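Putative branched-chain amino acid ABC transporter (Chromobacterium violaceum, PDB 4PYR) is probably a periplasmic-binding-protein-like lipoprotein of the LppC family, seen with glutathione bound, to which an enzyme-regulating role is tentatively assigned. Local coordinates at residues L214-M227 against D287-M299. Residues are numbered along the deposited sequence; the frame is centred on the assembly and turned at random.
Sequences LAGVRFIDMPWFLM and DRAFERQLPAGVM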
loop_
_atom_site.group_PDB
_atom_site.type_symbol
_atom_site.label_atom_id
_atom_site.label_comp_id
_atom_site.label_asym_id
_atom_site.label_seq_id
_atom_site.Cartn_x
_atom_site.Cartn_y
_atom_site.Cartn_z
ATOM N N LEU A 214 21.512 5.880 1.005
ATOM C CA LEU A 214 20.289 6.403 0.344
ATOM C C LEU A 214 19.885 7.791 0.857
ATOM O O LEU A 214 18.896 8.352 0.499
ATOM C CB LEU A 214 19.165 5.390 0.500
ATOM C CG LEU A 214 19.329 4.128 -0.373
ATOM C CD1 LEU A 214 18.411 2.996 0.024
ATOM C CD2 LEU A 214 19.360 4.458 -1.870
ATOM N N ALA A 215 20.704 8.383 1.703
ATOM C CA ALA A 215 20.455 9.719 2.268
ATOM C C ALA A 215 20.209 10.721 1.166
ATOM O O ALA A 215 20.940 10.812 0.177
ATOM C CB ALA A 215 21.611 10.178 3.116
ATOM N N GLY A 216 19.143 11.475 1.342
ATOM C CA GLY A 216 18.798 12.498 0.354
ATOM C C GLY A 216 17.858 12.050 -0.747
ATOM O O GLY A 216 17.356 12.882 -1.491
ATOM N N VAL A 217 17.607 10.749 -0.874
ATOM C CA VAL A 217 16.648 10.268 -1.844
ATOM C C VAL A 217 15.268 10.723 -1.406
ATOM O O VAL A 217 14.884 10.574 -0.243
ATOM C CB VAL A 217 16.691 8.745 -1.945
ATOM C CG1 VAL A 217 15.549 8.222 -2.818
ATOM C CG2 VAL A 217 18.067 8.301 -2.514
ATOM N N ARG A 218 14.518 11.243 -2.367
ATOM C CA ARG A 218 13.153 11.688 -2.103
ATOM C C ARG A 218 12.249 10.474 -2.357
ATOM O O ARG A 218 12.403 9.743 -3.325
ATOM C CB ARG A 218 12.764 12.838 -3.031
ATOM C CG ARG A 218 13.618 14.091 -2.876
ATOM C CD ARG A 218 13.042 15.302 -3.611
ATOM N NE ARG A 218 13.662 16.561 -3.211
ATOM C CZ ARG A 218 13.332 17.251 -2.124
ATOM N NH1 ARG A 218 12.385 16.816 -1.300
ATOM N NH2 ARG A 218 13.976 18.373 -1.829
ATOM N N PHE A 219 11.344 10.196 -1.439
ATOM C CA PHE A 219 10.485 9.032 -1.620
ATOM C C PHE A 219 9.094 9.318 -1.055
ATOM O O PHE A 219 8.865 10.336 -0.431
ATOM C CB PHE A 219 11.141 7.815 -0.957
ATOM C CG PHE A 219 11.115 7.839 0.545
ATOM C CD1 PHE A 219 11.942 8.680 1.255
ATOM C CD2 PHE A 219 10.256 7.003 1.254
ATOM C CE1 PHE A 219 11.899 8.723 2.633
ATOM C CE2 PHE A 219 10.252 6.998 2.642
ATOM C CZ PHE A 219 11.045 7.877 3.332
ATOM N N ILE A 220 8.161 8.434 -1.394
ATOM C CA ILE A 220 6.808 8.507 -0.857
ATOM C C ILE A 220 6.553 7.292 -0.009
ATOM O O ILE A 220 7.034 6.191 -0.293
ATOM C CB ILE A 220 5.735 8.668 -1.980
ATOM C CG1 ILE A 220 5.836 7.561 -3.017
ATOM C CG2 ILE A 220 5.907 10.024 -2.680
ATOM C CD1 ILE A 220 4.711 7.607 -4.034
ATOM N N ASP A 221 5.822 7.501 1.077
ATOM C CA ASP A 221 5.463 6.428 1.973
ATOM C C ASP A 221 4.307 6.902 2.857
ATOM O O ASP A 221 3.861 8.032 2.743
ATOM C CB ASP A 221 6.683 6.011 2.845
ATOM C CG ASP A 221 6.652 4.551 3.287
ATOM O OD1 ASP A 221 5.623 3.883 3.231
ATOM O OD2 ASP A 221 7.735 4.039 3.705
HETATM N N MSE A 222 3.862 6.040 3.736
HETATM C CA MSE A 222 2.786 6.316 4.643
HETATM C C MSE A 222 2.998 7.476 5.578
HETATM O O MSE A 222 4.076 7.643 6.127
HETATM C CB MSE A 222 2.590 5.131 5.560
HETATM C CG MSE A 222 2.242 3.876 4.796
HETATM SE SE MSE A 222 1.739 2.559 6.153
HETATM C CE MSE A 222 1.078 1.286 4.780
ATOM N N PRO A 223 1.946 8.272 5.832
ATOM C CA PRO A 223 1.960 9.231 6.964
ATOM C C PRO A 223 2.420 8.592 8.265
ATOM O O PRO A 223 3.118 9.252 9.078
ATOM C CB PRO A 223 0.487 9.666 7.066
ATOM C CG PRO A 223 0.023 9.541 5.674
ATOM C CD PRO A 223 0.660 8.292 5.112
ATOM N N TRP A 224 2.093 7.314 8.440
ATOM C CA TRP A 224 2.473 6.592 9.637
ATOM C C TRP A 224 3.990 6.722 9.942
ATOM O O TRP A 224 4.387 6.789 11.130
ATOM C CB TRP A 224 2.082 5.124 9.490
ATOM C CG TRP A 224 2.314 4.315 10.727
ATOM C CD1 TRP A 224 3.221 3.304 10.897
ATOM C CD2 TRP A 224 1.584 4.411 11.949
ATOM N NE1 TRP A 224 3.107 2.779 12.166
ATOM C CE2 TRP A 224 2.102 3.437 12.826
ATOM C CE3 TRP A 224 0.564 5.237 12.397
ATOM C CZ2 TRP A 224 1.642 3.292 14.123
ATOM C CZ3 TRP A 224 0.101 5.070 13.682
ATOM C CH2 TRP A 224 0.626 4.114 14.512
ATOM N N PHE A 225 4.806 6.726 8.885
ATOM C CA PHE A 225 6.258 6.910 9.017
ATOM C C PHE A 225 6.700 8.363 8.833
ATOM O O PHE A 225 7.631 8.840 9.509
ATOM C CB PHE A 225 7.002 6.043 7.970
ATOM C CG PHE A 225 6.681 4.565 8.055
ATOM C CD1 PHE A 225 6.912 3.844 9.182
ATOM C CD2 PHE A 225 6.143 3.920 6.970
ATOM C CE1 PHE A 225 6.626 2.490 9.235
ATOM C CE2 PHE A 225 5.813 2.582 7.024
ATOM C CZ PHE A 225 6.073 1.860 8.145
ATOM N N LEU A 226 6.098 9.077 7.893
ATOM C CA LEU A 226 6.628 10.364 7.454
ATOM C C LEU A 226 6.034 11.608 8.145
ATOM O O LEU A 226 6.579 12.692 7.975
ATOM C CB LEU A 226 6.457 10.508 5.942
ATOM C CG LEU A 226 7.220 9.495 5.114
ATOM C CD1 LEU A 226 6.939 9.697 3.644
ATOM C CD2 LEU A 226 8.713 9.581 5.412
HETATM N N MSE A 227 4.897 11.459 8.828
HETATM C CA MSE A 227 4.170 12.609 9.361
HETATM C C MSE A 227 3.795 12.337 10.792
HETATM O O MSE A 227 2.643 12.074 11.101
HETATM C CB MSE A 227 2.923 12.798 8.489
HETATM C CG MSE A 227 3.298 13.243 7.092
HETATM SE SE MSE A 227 1.621 13.583 6.083
HETATM C CE MSE A 227 0.965 15.157 7.070
ATOM N N ASP A 287 -11.998 -0.489 -9.539
ATOM C CA ASP A 287 -12.086 -1.828 -8.938
ATOM C C ASP A 287 -12.604 -1.724 -7.468
ATOM O O ASP A 287 -12.349 -2.618 -6.685
ATOM C CB ASP A 287 -10.683 -2.544 -8.959
ATOM C CG ASP A 287 -10.280 -3.110 -10.338
ATOM O OD1 ASP A 287 -10.914 -4.068 -10.808
ATOM O OD2 ASP A 287 -9.256 -2.659 -10.926
ATOM N N ARG A 288 -13.356 -0.662 -7.125
ATOM C CA ARG A 288 -13.821 -0.419 -5.734
ATOM C C ARG A 288 -12.651 -0.585 -4.735
ATOM O O ARG A 288 -12.840 -1.054 -3.590
ATOM C CB ARG A 288 -14.979 -1.345 -5.333
ATOM C CG ARG A 288 -16.379 -0.776 -5.603
ATOM C CD ARG A 288 -17.458 -1.768 -5.165
ATOM N NE ARG A 288 -17.217 -3.071 -5.775
ATOM C CZ ARG A 288 -17.435 -3.368 -7.042
ATOM N NH1 ARG A 288 -17.975 -2.470 -7.851
ATOM N NH2 ARG A 288 -17.160 -4.586 -7.509
ATOM N N ALA A 289 -11.472 -0.151 -5.173
ATOM C CA ALA A 289 -10.296 -0.135 -4.306
ATOM C C ALA A 289 -10.135 1.289 -3.793
ATOM O O ALA A 289 -10.280 2.258 -4.560
ATOM C CB ALA A 289 -9.047 -0.562 -5.073
ATOM N N PHE A 290 -9.840 1.407 -2.505
ATOM C CA PHE A 290 -9.516 2.693 -1.901
ATOM C C PHE A 290 -8.108 2.993 -2.300
ATOM O O PHE A 290 -7.211 2.236 -1.940
ATOM C CB PHE A 290 -9.658 2.644 -0.387
ATOM C CG PHE A 290 -11.056 2.754 0.068
ATOM C CD1 PHE A 290 -11.643 4.004 0.205
ATOM C CD2 PHE A 290 -11.828 1.614 0.289
ATOM C CE1 PHE A 290 -12.988 4.115 0.546
ATOM C CE2 PHE A 290 -13.165 1.724 0.643
ATOM C CZ PHE A 290 -13.747 2.970 0.776
ATOM N N GLU A 291 -7.911 4.017 -3.120
ATOM C CA GLU A 291 -6.582 4.386 -3.501
ATOM C C GLU A 291 -5.949 5.271 -2.431
ATOM O O GLU A 291 -6.649 5.922 -1.662
ATOM C CB GLU A 291 -6.549 4.973 -4.897
ATOM C CG GLU A 291 -7.141 4.009 -5.927
ATOM C CD GLU A 291 -7.287 4.608 -7.306
ATOM O OE1 GLU A 291 -7.282 5.867 -7.424
ATOM O OE2 GLU A 291 -7.413 3.804 -8.269
ATOM N N ARG A 292 -4.628 5.197 -2.340
ATOM C CA ARG A 292 -3.862 5.785 -1.263
ATOM C C ARG A 292 -2.933 6.847 -1.801
ATOM O O ARG A 292 -1.989 6.542 -2.541
ATOM C CB ARG A 292 -2.937 4.771 -0.585
ATOM C CG ARG A 292 -3.531 3.671 0.251
ATOM C CD ARG A 292 -2.431 3.016 1.063
ATOM N NE ARG A 292 -1.406 2.465 0.209
ATOM C CZ ARG A 292 -0.076 2.523 0.413
ATOM N NH1 ARG A 292 0.453 3.171 1.438
ATOM N NH2 ARG A 292 0.710 1.947 -0.460
ATOM N N GLN A 293 -3.165 8.079 -1.378
ATOM C CA GLN A 293 -2.374 9.228 -1.801
ATOM C C GLN A 293 -1.359 9.475 -0.701
ATOM O O GLN A 293 -1.723 9.614 0.465
ATOM C CB GLN A 293 -3.280 10.417 -1.975
ATOM C CG GLN A 293 -2.927 11.366 -3.082
ATOM C CD GLN A 293 -3.970 12.444 -3.225
ATOM O OE1 GLN A 293 -4.613 12.604 -4.297
ATOM N NE2 GLN A 293 -4.235 13.133 -2.121
ATOM N N LEU A 294 -0.079 9.516 -1.066
ATOM C CA LEU A 294 0.989 9.476 -0.077
ATOM C C LEU A 294 1.781 10.784 -0.048
ATOM O O LEU A 294 2.052 11.373 -1.098
ATOM C CB LEU A 294 1.995 8.371 -0.388
ATOM C CG LEU A 294 1.455 6.945 -0.419
ATOM C CD1 LEU A 294 2.614 6.016 -0.745
ATOM C CD2 LEU A 294 0.808 6.551 0.885
ATOM N N PRO A 295 2.239 11.171 1.149
ATOM C CA PRO A 295 3.155 12.284 1.320
ATOM C C PRO A 295 4.604 11.892 0.885
ATOM O O PRO A 295 4.968 10.698 0.793
ATOM C CB PRO A 295 3.099 12.535 2.823
ATOM C CG PRO A 295 2.854 11.179 3.395
ATOM C CD PRO A 295 1.960 10.487 2.415
ATOM N N ALA A 296 5.391 12.916 0.601
ATOM C CA ALA A 296 6.788 12.742 0.260
ATOM C C ALA A 296 7.641 12.966 1.470
ATOM O O ALA A 296 7.296 13.680 2.379
ATOM C CB ALA A 296 7.197 13.699 -0.830
ATOM N N GLY A 297 8.797 12.333 1.430
ATOM C CA GLY A 297 9.797 12.388 2.463
ATOM C C GLY A 297 11.160 12.374 1.842
ATOM O O GLY A 297 11.299 12.228 0.628
ATOM N N VAL A 298 12.179 12.564 2.683
ATOM C CA VAL A 298 13.553 12.514 2.248
ATOM C C VAL A 298 14.235 11.537 3.172
ATOM O O VAL A 298 14.129 11.661 4.396
ATOM C CB VAL A 298 14.231 13.915 2.296
ATOM C CG1 VAL A 298 15.715 13.819 2.024
ATOM C CG2 VAL A 298 13.606 14.857 1.284
HETATM N N MSE A 299 14.913 10.552 2.588
HETATM C CA MSE A 299 15.610 9.509 3.370
HETATM C C MSE A 299 16.639 10.129 4.299
HETATM O O MSE A 299 17.402 11.004 3.886
HETATM C CB MSE A 299 16.300 8.521 2.419
HETATM C CG MSE A 299 15.357 7.591 1.630
HETATM SE SE MSE A 299 14.329 6.282 2.716
HETATM C CE MSE A 299 15.832 5.086 3.173
HETATM O O HOH W 1 10.644 14.563 -1.076
HETATM O O HOH W 2 3.508 2.940 1.654
#
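Phe219 and Met299, a selenomethionine, make the tight end of this contact: in the conformer described, one of two, SE sits over one face of the ring, 3.7 Å from its centroid and 21° off the normal. Bends about both outer bonds of the Met299 chain (chi2 -66°, chi3 -72°) fold SE back onto the ring, a provisional Met-aromatic contact suited to a long, pliable, polarisable side chain. Alongside, strands 218-220 and 296-298 pair antiparallel. Phe219 and Gly297 form the hydrogen-bonded pair, Phe219 N giving to Gly297 O at 2.9 Å and Gly297 N to Phe219 O at 2.7 Å. Gly297 fits because a beta carbon there would run into Leu226 CD2. Beyond this pair, Met299 N reaches Val217 O at 2.8 Å, and Gly216 N, in a type II turn, binds Met299 O with a nearly straight N-H. At the other end Pro295, lacking an N-H, offers only its carbonyl, held weakly by Asp221 N. Its ring crosses Pro223 at about a right angle, CD to CD 3.7 Å, and Met227 SE touches its CB. A buried water joins Asp221 OD1 to Arg292 NH1; Arg249 and Glu109 form salt bridges with this acid and this arginine, respectively.

The Arg218 and Val298 end is looser and more solvent-exposed. Arg218 NH1 lies 3.5 Å from Val298 CG2, and a water links that nitrogen to Gly297 O. Strand 290-298 belongs to the mixed sheet, and its segment runs across from the other lobe, consistent with an interlobe connection. Direct backbone bonds and apolar contacts hold the strands, salt bridges satisfy the buried charges, and Arg218 is probably more adaptable.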